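Local coordinates for protein RNA-dependent RNA polymerase (Toscana virus, PDB 6QW5) that probably copies and transcribes the viral RNA genome, and carries an N-terminal two-metal endonuclease of the PD-(D/E)XK class, which probably snatches caps, at residues K7-P12 with T119-V124; P113-E118 with Y125-T130. All coordinates share one frame; numbering follows the deposited sequence.

Contact 1. Residues K7-P12 with T119-V124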
loop_
_atom_site.group_PDB
_atom_site.type_symbol
_atom_site.label_atom_id
_atom_site.label_comp_id
_atom_site.label_asym_id
_atom_site.label_seq_id
_atom_site.Cartn_x
_atom_site.Cartn_y
_atom_site.Cartn_z
ATOM N N LYS A 7 -8.972 -25.746 -1.606
ATOM C CA LYS A 7 -9.360 -25.608 -0.206
ATOM C C LYS A 7 -9.374 -26.940 0.545
ATOM O O LYS A 7 -9.700 -26.950 1.741
ATOM C CB LYS A 7 -10.743 -24.952 -0.103
ATOM C CG LYS A 7 -10.845 -23.585 -0.785
ATOM C CD LYS A 7 -12.276 -23.075 -0.809
ATOM C CE LYS A 7 -12.803 -22.937 0.600
ATOM N NZ LYS A 7 -11.928 -22.016 1.384
ATOM N N LYS A 8 -9.025 -28.056 -0.109
ATOM C CA LYS A 8 -9.108 -29.382 0.505
ATOM C C LYS A 8 -7.738 -29.982 0.818
ATOM O O LYS A 8 -7.612 -31.204 0.914
ATOM C CB LYS A 8 -9.900 -30.338 -0.394
ATOM C CG LYS A 8 -11.292 -29.810 -0.817
ATOM C CD LYS A 8 -12.109 -30.895 -1.534
ATOM C CE LYS A 8 -13.376 -30.328 -2.179
ATOM N NZ LYS A 8 -14.217 -29.581 -1.203
ATOM N N GLN A 9 -6.716 -29.150 0.993
ATOM C CA GLN A 9 -5.357 -29.611 1.222
ATOM C C GLN A 9 -5.079 -29.824 2.699
ATOM O O GLN A 9 -5.766 -29.271 3.556
ATOM C CB GLN A 9 -4.367 -28.599 0.673
ATOM C CG GLN A 9 -4.585 -28.259 -0.753
ATOM C CD GLN A 9 -3.547 -27.282 -1.230
ATOM O OE1 GLN A 9 -3.862 -26.148 -1.592
ATOM N NE2 GLN A 9 -2.298 -27.709 -1.212
ATOM N N PRO A 10 -4.069 -30.632 3.033
ATOM C CA PRO A 10 -3.615 -30.706 4.427
ATOM C C PRO A 10 -3.205 -29.330 4.940
ATOM O O PRO A 10 -2.881 -28.419 4.174
ATOM C CB PRO A 10 -2.411 -31.660 4.371
ATOM C CG PRO A 10 -2.570 -32.423 3.069
ATOM C CD PRO A 10 -3.270 -31.487 2.132
ATOM N N ALA A 11 -3.214 -29.187 6.264
ATOM C CA ALA A 11 -3.041 -27.867 6.856
ATOM C C ALA A 11 -1.584 -27.415 6.755
ATOM O O ALA A 11 -0.670 -28.218 6.933
ATOM C CB ALA A 11 -3.483 -27.870 8.318
ATOM N N PRO A 12 -1.340 -26.151 6.427
ATOM C CA PRO A 12 0.030 -25.633 6.424
ATOM C C PRO A 12 0.477 -25.330 7.848
ATOM O O PRO A 12 -0.316 -25.337 8.789
ATOM C CB PRO A 12 -0.069 -24.360 5.577
ATOM C CG PRO A 12 -1.477 -23.894 5.779
ATOM C CD PRO A 12 -2.323 -25.142 5.988
ATOM N N THR A 119 -5.953 -16.522 0.709
ATOM C CA THR A 119 -5.932 -17.370 -0.479
ATOM C C THR A 119 -6.733 -18.651 -0.247
ATOM O O THR A 119 -7.035 -19.024 0.890
ATOM C CB THR A 119 -4.502 -17.749 -0.887
ATOM O OG1 THR A 119 -3.917 -18.585 0.120
ATOM C CG2 THR A 119 -3.632 -16.515 -1.102
ATOM N N GLU A 120 -7.038 -19.337 -1.359
ATOM C CA GLU A 120 -7.736 -20.622 -1.307
ATOM C C GLU A 120 -6.951 -21.657 -0.521
ATOM O O GLU A 120 -7.537 -22.506 0.162
ATOM C CB GLU A 120 -7.982 -21.149 -2.719
ATOM C CG GLU A 120 -9.266 -20.703 -3.321
ATOM C CD GLU A 120 -9.376 -21.082 -4.790
ATOM O OE1 GLU A 120 -8.782 -22.100 -5.211
ATOM O OE2 GLU A 120 -10.043 -20.337 -5.531
ATOM N N THR A 121 -5.621 -21.622 -0.624
ATOM C CA THR A 121 -4.809 -22.614 0.057
ATOM C C THR A 121 -4.742 -22.392 1.560
ATOM O O THR A 121 -4.118 -23.197 2.253
ATOM C CB THR A 121 -3.398 -22.617 -0.513
ATOM O OG1 THR A 121 -2.867 -21.287 -0.435
ATOM C CG2 THR A 121 -3.428 -23.046 -1.968
ATOM N N GLY A 122 -5.371 -21.350 2.087
ATOM C CA GLY A 122 -5.389 -21.121 3.517
ATOM C C GLY A 122 -4.338 -20.171 4.058
ATOM O O GLY A 122 -4.169 -20.100 5.279
ATOM N N HIS A 123 -3.625 -19.448 3.200
ATOM C CA HIS A 123 -2.624 -18.486 3.636
ATOM C C HIS A 123 -3.237 -17.092 3.671
ATOM O O HIS A 123 -4.126 -16.761 2.879
ATOM C CB HIS A 123 -1.406 -18.489 2.707
ATOM C CG HIS A 123 -0.635 -19.774 2.714
ATOM N ND1 HIS A 123 -0.805 -20.749 1.754
ATOM C CD2 HIS A 123 0.316 -20.241 3.558
ATOM C CE1 HIS A 123 0.007 -21.761 2.005
ATOM N NE2 HIS A 123 0.697 -21.479 3.097
ATOM N N VAL A 124 -2.763 -16.279 4.599
ATOM C CA VAL A 124 -3.229 -14.904 4.741
ATOM C C VAL A 124 -2.022 -13.991 4.577
ATOM O O VAL A 124 -0.971 -14.241 5.169
ATOM C CB VAL A 124 -3.921 -14.666 6.094
ATOM C CG1 VAL A 124 -4.274 -13.180 6.278
ATOM C CG2 VAL A 124 -5.179 -15.549 6.230
HETATM O O HOH W 1 -9.205 -22.001 2.527
#

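Contact 2. Residues P113-E118 with Y125-T130. With MN (manganese (II) ion), chain C; MN (manganese (II) ion), chain D; XI7 (2-4-dioxo-4-phenylbutanoic acid), chain E.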
loop_
_atom_site.group_PDB
_atom_site.type_symbol
_atom_site.label_atom_id
_atom_site.label_comp_id
_atom_site.label_asym_id
_atom_site.label_seq_id
_atom_site.Cartn_x
_atom_site.Cartn_y
_atom_site.Cartn_z
ATOM N N PRO A 113 -4.703 -3.094 8.942
ATOM C CA PRO A 113 -3.626 -2.836 7.970
ATOM C C PRO A 113 -4.226 -2.564 6.598
ATOM O O PRO A 113 -5.422 -2.747 6.365
ATOM C CB PRO A 113 -2.778 -4.116 7.997
ATOM C CG PRO A 113 -3.619 -5.147 8.704
ATOM C CD PRO A 113 -4.682 -4.455 9.495
ATOM N N ASP A 114 -3.378 -2.073 5.686
ATOM C CA ASP A 114 -3.869 -1.628 4.387
ATOM C C ASP A 114 -4.458 -2.770 3.566
ATOM O O ASP A 114 -5.382 -2.541 2.788
ATOM C CB ASP A 114 -2.751 -0.934 3.602
ATOM C CG ASP A 114 -2.423 0.439 4.155
ATOM O OD1 ASP A 114 -3.344 1.150 4.628
ATOM O OD2 ASP A 114 -1.236 0.796 4.141
HETATM N N MSE A 115 -3.935 -3.989 3.695
HETATM C CA MSE A 115 -4.533 -5.141 3.008
HETATM C C MSE A 115 -4.470 -6.392 3.882
HETATM O O MSE A 115 -3.491 -6.622 4.588
HETATM C CB MSE A 115 -3.840 -5.445 1.669
HETATM C CG MSE A 115 -3.621 -4.267 0.718
HETATM SE SE MSE A 115 -2.800 -4.888 -0.951
HETATM C CE MSE A 115 -4.444 -5.410 -1.921
ATOM N N ILE A 116 -5.515 -7.210 3.834
ATOM C CA ILE A 116 -5.488 -8.555 4.414
ATOM C C ILE A 116 -6.054 -9.466 3.340
ATOM O O ILE A 116 -7.247 -9.381 3.019
ATOM C CB ILE A 116 -6.290 -8.666 5.720
ATOM C CG1 ILE A 116 -5.852 -7.607 6.723
ATOM C CG2 ILE A 116 -6.102 -10.035 6.363
ATOM C CD1 ILE A 116 -6.520 -7.744 8.071
ATOM N N ILE A 117 -5.198 -10.294 2.743
ATOM C CA ILE A 117 -5.564 -11.121 1.600
ATOM C C ILE A 117 -5.537 -12.589 2.014
ATOM O O ILE A 117 -4.499 -13.100 2.452
ATOM C CB ILE A 117 -4.628 -10.875 0.413
ATOM C CG1 ILE A 117 -4.526 -9.366 0.133
ATOM C CG2 ILE A 117 -5.097 -11.681 -0.795
ATOM C CD1 ILE A 117 -3.321 -8.965 -0.680
ATOM N N GLU A 118 -6.656 -13.283 1.819
ATOM C CA GLU A 118 -6.758 -14.708 2.125
ATOM C C GLU A 118 -6.808 -15.505 0.829
ATOM O O GLU A 118 -7.609 -15.194 -0.055
ATOM C CB GLU A 118 -7.993 -15.015 2.987
ATOM C CG GLU A 118 -8.035 -16.498 3.395
ATOM C CD GLU A 118 -9.061 -16.821 4.478
ATOM O OE1 GLU A 118 -9.750 -15.894 4.963
ATOM O OE2 GLU A 118 -9.165 -18.012 4.841
ATOM N N TYR A 125 -2.170 -12.950 3.762
ATOM C CA TYR A 125 -1.118 -11.959 3.545
ATOM C C TYR A 125 -1.574 -10.624 4.117
ATOM O O TYR A 125 -2.641 -10.112 3.755
ATOM C CB TYR A 125 -0.773 -11.842 2.057
ATOM C CG TYR A 125 -0.277 -13.160 1.508
ATOM C CD1 TYR A 125 -1.171 -14.123 1.039
ATOM C CD2 TYR A 125 1.076 -13.464 1.503
ATOM C CE1 TYR A 125 -0.731 -15.335 0.564
ATOM C CE2 TYR A 125 1.533 -14.683 1.025
ATOM C CZ TYR A 125 0.627 -15.610 0.556
ATOM O OH TYR A 125 1.079 -16.818 0.077
ATOM N N VAL A 126 -0.794 -10.085 5.040
ATOM C CA VAL A 126 -1.053 -8.765 5.597
ATOM C C VAL A 126 -0.071 -7.800 4.952
ATOM O O VAL A 126 1.136 -8.069 4.930
ATOM C CB VAL A 126 -0.933 -8.777 7.131
ATOM C CG1 VAL A 126 -1.050 -7.355 7.694
ATOM C CG2 VAL A 126 -2.013 -9.673 7.734
ATOM N N VAL A 127 -0.587 -6.704 4.374
ATOM C CA VAL A 127 0.233 -5.730 3.646
ATOM C C VAL A 127 0.010 -4.337 4.237
ATOM O O VAL A 127 -1.134 -3.893 4.381
ATOM C CB VAL A 127 -0.079 -5.711 2.134
ATOM C CG1 VAL A 127 0.956 -4.844 1.387
ATOM C CG2 VAL A 127 -0.125 -7.126 1.538
ATOM N N GLU A 128 1.094 -3.638 4.569
ATOM C CA GLU A 128 0.982 -2.262 5.038
ATOM C C GLU A 128 1.844 -1.366 4.165
ATOM O O GLU A 128 2.990 -1.706 3.867
ATOM C CB GLU A 128 1.380 -2.115 6.504
ATOM C CG GLU A 128 1.290 -0.662 7.040
ATOM C CD GLU A 128 -0.127 -0.087 7.048
ATOM O OE1 GLU A 128 -1.105 -0.863 7.041
ATOM O OE2 GLU A 128 -0.268 1.152 7.070
ATOM N N PHE A 129 1.263 -0.251 3.730
ATOM C CA PHE A 129 1.941 0.787 2.968
ATOM C C PHE A 129 2.245 1.981 3.864
ATOM O O PHE A 129 1.467 2.336 4.757
ATOM C CB PHE A 129 1.084 1.283 1.797
ATOM C CG PHE A 129 0.495 0.191 0.940
ATOM C CD1 PHE A 129 1.306 -0.766 0.356
ATOM C CD2 PHE A 129 -0.878 0.151 0.692
ATOM C CE1 PHE A 129 0.772 -1.756 -0.445
ATOM C CE2 PHE A 129 -1.424 -0.843 -0.104
ATOM C CZ PHE A 129 -0.595 -1.794 -0.675
ATOM N N THR A 130 3.345 2.653 3.563
ATOM C CA THR A 130 3.660 3.873 4.283
ATOM C C THR A 130 4.552 4.725 3.388
ATOM O O THR A 130 5.100 4.246 2.397
ATOM C CB THR A 130 4.318 3.546 5.640
ATOM O OG1 THR A 130 4.407 4.725 6.443
ATOM C CG2 THR A 130 5.688 2.946 5.447
HETATM MN MN MN C . -0.544 2.548 5.394
HETATM MN MN MN D . -4.137 2.270 6.130
HETATM O O8 XI7 E . -2.315 3.187 6.340
HETATM C C9 XI7 E . -1.998 4.230 7.140
HETATM C C10 XI7 E . -0.702 4.678 7.224
HETATM O O11 XI7 E . 0.257 4.197 6.550
HETATM O O10 XI7 E . -0.423 5.601 8.027
HETATM C C8 XI7 E . -2.953 4.861 7.883
HETATM C C7 XI7 E . -4.405 4.534 7.961
HETATM C C1 XI7 E . -5.319 5.457 8.752
HETATM C C6 XI7 E . -4.764 6.532 9.472
HETATM C C5 XI7 E . -5.571 7.408 10.219
HETATM C C4 XI7 E . -6.956 7.219 10.263
HETATM C C3 XI7 E . -7.512 6.141 9.547
HETATM C C2 XI7 E . -6.698 5.267 8.798
HETATM O O14 XI7 E . -4.909 3.472 7.567
HETATM O O HOH W 2 -3.508 0.815 7.653
HETATM O O HOH W 3 -4.919 3.432 4.643
#

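Contact 1. Residues K7-P12 with T119-V124
K7 packs against E120 on a type I beta turn, T119 to G122, the tip of the hairpin formed by strands 115-118 and 124-131. The segment K7-P12 passes beside this tip on the surface. The side chains of K7 and E120 cross at about a right angle. K7 CG lies 4.2 Å from E120 CG, and it comes closer to the turn backbone, with K7 CG 3.6 Å from E120 O. The K7 chain bends at its last two torsions (chi3 60°, chi4 58°). This curls the ammonium group back to a water that receives a bond from K7 NZ and gives one to E120 O. The carboxylate of E120 turns to R4, outside both segments, and forms a salt bridge there. The side chain of Q9 reaches the turn alongside that of T121 and points the same way, with its terminal amide near the T121 methyl. At the other end P12 meets H123, whose ring is modelled in two positions. In one of them P12 CB approaches the imidazole obliquely, 3.9 Å from H123 NE2. P162 touches both of these residues.

The turn braces itself with a chain of polar groups. T121 holds its hydroxyl between its backbone N and carbonyl carbon (chi1 55°), which turns CG2 toward Q9. In the same ring position T121 OG1 lies in the imidazole plane, at its edge, 3.1 Å from H123 ND1. T121 OG1 is also paired with T119 OG1. T119 OG1 in turn accepts a hydrogen bond from the backbone H123 N, 3.2 Å away.

Contact 2. Residues P113-E118 with Y125-T130
Strands 115-118 and 125-130 run antiparallel, 4.7 Å apart at closest approach, with M115-V127 and I117-Y125 as hydrogen-bonded pairs and I116-V126 between them. D114 and M115 both face V127 in a classic beta bulge, where M115 N donates to V127 O.

M115 is a selenomethionine. Its side chain lies beside V127, and its chain bends at chi3 (86°). M115 SE sits obliquely to the F129 ring, 3.8 Å from F129 CZ, a Met-aromatic contact. I116 and V126 occupy the other face of the sheet. On that side P113 CG presses on V126 CG1 at 3.5 Å.

The bulge end carries the metal site. D114 OD2 binds one manganese and takes a 2.7 Å bond from F129 N through its anti lone pair, while D114 OD1 binds the second. E128 bends at chi2 (64°) and splits its roles: OE2 binds the first manganese, and E128 OE1 accepts a hydrogen bond from D114 N, 2.9 Å away. F129 O is another ligand of the first ion. H79 and D91 add one ligand each, to the first and second ions respectively.

The inhibitor 2,4-dioxo-4-phenylbutanoic acid chelates both ions, and its O8 bridges them. Such a pair of ions would probably offset the charge of the clustered oxygens, consistent with two-metal cleavage of RNA.

In the fold
Contact 1 sits on the turn of the hairpin whose strands form contact 2; their centres are about 18 Å apart. Contact 2 holds the two strands together and ends at the manganese pair and the bound inhibitor. Contact 1 sets the N-terminal segment 7-12 against the turn that joins those strands, at the surface and remote from the metals. Side chains of the two contacts still touch: T119 CG2 lies 3.5 Å from Y125 CE1, and V124 CG1 lies 3.6 Å from I116 CG2. Strand 124-131 begins at V124, the last residue of segment 119-124, and continues through contact 2. Its other neighbour is strand 163-171, parallel to it, which ties the hairpin into the mixed sheet of the nuclease fold.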